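Local coordinates for protein post-proline cleaving enzyme (Rickettsia typhi, PDB 4HVT) that probably acts as a serine-type oligopeptidase, hydrolysing peptide bonds on the carboxyl side of proline residues, at residues A[540-543]-A[544-548]. Numbering follows the deposited sequence.
Sequences NDFF and AVSEE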
ATOM      1  N   ASN A 540       6.783  17.186 -13.976  1.00 15.52           N
ATOM      2  CA  ASN A 540       7.203  17.331 -15.360  1.00 16.10           C
ATOM      3  C   ASN A 540       7.095  16.000 -16.099  1.00 15.98           C
ATOM      4  O   ASN A 540       6.654  15.976 -17.244  1.00 16.32           O
ATOM      5  CB  ASN A 540       8.639  17.822 -15.445  1.00 16.76           C
ATOM      6  CG  ASN A 540       8.783  19.266 -15.007  1.00 17.49           C
ATOM      7  OD1 ASN A 540       7.803  20.004 -14.894  1.00 18.08           O
ATOM      8  ND2 ASN A 540      10.014  19.680 -14.796  1.00 18.18           N
ATOM      9  N   ASP A 541       7.465  14.904 -15.438  1.00 15.43           N
ATOM     10  CA  ASP A 541       7.354  13.566 -16.056  1.00 15.17           C
ATOM     11  C   ASP A 541       5.910  13.280 -16.421  1.00 15.10           C
ATOM     12  O   ASP A 541       5.596  12.743 -17.463  1.00 15.03           O
ATOM     13  CB  ASP A 541       7.855  12.500 -15.111  1.00 14.71           C
ATOM     14  CG  ASP A 541       9.368  12.513 -14.971  1.00 14.88           C
ATOM     15  OD1 ASP A 541       9.993  13.274 -15.721  1.00 15.25           O
ATOM     16  OD2 ASP A 541       9.924  11.785 -14.092  1.00 14.45           O
ATOM     17  N   PHE A 542       5.023  13.658 -15.528  1.00 15.16           N
ATOM     18  CA  PHE A 542       3.606  13.415 -15.740  1.00 15.37           C
ATOM     19  C   PHE A 542       3.122  14.254 -16.951  1.00 16.03           C
ATOM     20  O   PHE A 542       2.415  13.763 -17.779  1.00 15.89           O
ATOM     21  CB  PHE A 542       2.860  13.816 -14.470  1.00 15.72           C
ATOM     22  CG  PHE A 542       1.435  13.347 -14.425  1.00 16.34           C
ATOM     23  CD1 PHE A 542       1.124  11.998 -14.320  1.00 15.71           C
ATOM     24  CD2 PHE A 542       0.408  14.251 -14.427  1.00 17.04           C
ATOM     25  CE1 PHE A 542      -0.176  11.560 -14.246  1.00 15.63           C
ATOM     26  CE2 PHE A 542      -0.920  13.805 -14.418  1.00 17.15           C
ATOM     27  CZ  PHE A 542      -1.202  12.476 -14.304  1.00 16.60           C
ATOM     28  N   PHE A 543       3.535  15.509 -17.048  1.00 16.17           N
ATOM     29  CA  PHE A 543       3.176  16.344 -18.216  1.00 17.14           C
ATOM     30  C   PHE A 543       3.727  15.747 -19.534  1.00 17.13           C
ATOM     31  O   PHE A 543       3.056  15.769 -20.586  1.00 17.60           O
ATOM     32  CB  PHE A 543       3.670  17.793 -18.062  1.00 17.72           C
ATOM     33  CG  PHE A 543       3.171  18.489 -16.833  1.00 17.82           C
ATOM     34  CD1 PHE A 543       1.850  18.360 -16.414  1.00 17.80           C
ATOM     35  CD2 PHE A 543       4.035  19.265 -16.071  1.00 17.92           C
ATOM     36  CE1 PHE A 543       1.396  19.007 -15.309  1.00 17.94           C
ATOM     37  CE2 PHE A 543       3.578  19.930 -14.958  1.00 17.99           C
ATOM     38  CZ  PHE A 543       2.275  19.781 -14.542  1.00 17.99           C
ATOM     39  N   ALA A 544       4.968  15.258 -19.491  1.00 16.76           N
ATOM     40  CA  ALA A 544       5.594  14.615 -20.660  1.00 17.08           C
ATOM     41  C   ALA A 544       4.732  13.460 -21.197  1.00 17.04           C
ATOM     42  O   ALA A 544       4.537  13.352 -22.367  1.00 17.78           O
ATOM     43  CB  ALA A 544       6.991  14.137 -20.327  1.00 16.94           C
ATOM     44  N   VAL A 545       4.245  12.610 -20.312  1.00 16.49           N
ATOM     45  CA  VAL A 545       3.321  11.568 -20.716  1.00 16.18           C
ATOM     46  C   VAL A 545       1.973  12.140 -21.231  1.00 16.66           C
ATOM     47  O   VAL A 545       1.473  11.708 -22.295  1.00 17.54           O
ATOM     48  CB  VAL A 545       3.147  10.546 -19.563  1.00 15.35           C
ATOM     49  CG1 VAL A 545       2.126   9.525 -19.955  1.00 15.19           C
ATOM     50  CG2 VAL A 545       4.468   9.851 -19.256  1.00 15.08           C
ATOM     51  N   SER A 546       1.401  13.103 -20.520  1.00 16.84           N
ATOM     52  CA  SER A 546       0.118  13.707 -20.907  1.00 17.54           C
ATOM     53  C   SER A 546       0.230  14.268 -22.349  1.00 18.85           C
ATOM     54  O   SER A 546      -0.600  13.995 -23.215  1.00 19.20           O
ATOM     55  CB  SER A 546      -0.290  14.801 -19.899  1.00 17.57           C
ATOM     56  OG  SER A 546      -0.521  14.278 -18.592  1.00 16.67           O
ATOM     57  N   GLU A 547       1.286  15.022 -22.600  1.00 20.12           N
ATOM     58  CA  GLU A 547       1.499  15.669 -23.905  1.00 22.03           C
ATOM     59  C   GLU A 547       1.721  14.663 -24.990  1.00 22.46           C
ATOM     60  O   GLU A 547       1.287  14.889 -26.143  1.00 22.92           O
ATOM     61  CB  GLU A 547       2.712  16.595 -23.829  1.00 23.51           C
ATOM     62  CG  GLU A 547       2.418  17.824 -23.000  1.00 24.77           C
ATOM     63  CD  GLU A 547       3.607  18.720 -22.799  1.00 27.40           C
ATOM     64  OE1 GLU A 547       4.745  18.229 -22.649  1.00 29.51           O
ATOM     65  OE2 GLU A 547       3.377  19.949 -22.722  1.00 31.21           O
ATOM     66  N   GLU A 548       2.385  13.566 -24.658  1.00 22.59           N
ATOM     67  CA  GLU A 548       2.642  12.545 -25.636  1.00 23.50           C
ATOM     68  C   GLU A 548       1.346  11.834 -26.037  1.00 22.13           C
ATOM     69  O   GLU A 548       1.172  11.483 -27.213  1.00 21.84           O
ATOM     70  CB  GLU A 548       3.726  11.580 -25.150  1.00 25.53           C
ATOM     71  CG  GLU A 548       4.096  10.521 -26.153  1.00 28.75           C
ATOM     72  CD  GLU A 548       4.946  11.046 -27.301  1.00 33.34           C
ATOM     73  OE1 GLU A 548       5.089  12.294 -27.510  1.00 39.99           O
ATOM     74  OE2 GLU A 548       5.485  10.203 -28.024  1.00 37.08           O
TER
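A544 sends its amide back to N540 O, 2.9 Å away, one of four i to i+4 bonds that join 540-543 to 544-547 within helix 536-551. Its methyl group lies beside the carbonyls of D541 and N540, with CB 3.5 Å from D541 O; alanine, with no branch beyond CB, suits a helix. V545 follows with a bond from N to D541 O. CG1 lies anti to the backbone N (chi1 176°), which puts CG2 beside that N, 3.6 Å from D541 O. Valine is a less natural helix former, but this is the rotamer a helix tolerates best, and its apolar branches suit a side facing the sheet. At S546 the carbonyl of F542 is gripped twice. S546 N reaches F542 O at 3.0 Å, and the hydroxyl adds a second bond, S546 OG to F542 O at 3.1 Å, from above the carbonyl plane. A chi1 of -64° sets OG beside the backbone N and within range of that oxygen; serine can thereby satisfy its hydroxyl inside the helix although it is buried. The same OG also lies over one face of the F542 ring, 4.1 Å above its plane and offset toward the rim. E547 N bonds to F543 O at 2.8 Å, and E547 CG lies 3.2 Å from that oxygen. Beyond CG the extended chain of this partly exposed glutamate carries OE2 to a salt bridge with R579, pairing its charge; R579 also makes a cation-pi contact with F543. In this alpha/beta-hydrolase domain, F542 and F543 pack against helix 567-578, which follows the putative nucleophile elbow. V545 and S546 meet L482 of strand 480-483, and V545 also reaches strand 461-469, joining the helix to the central sheet.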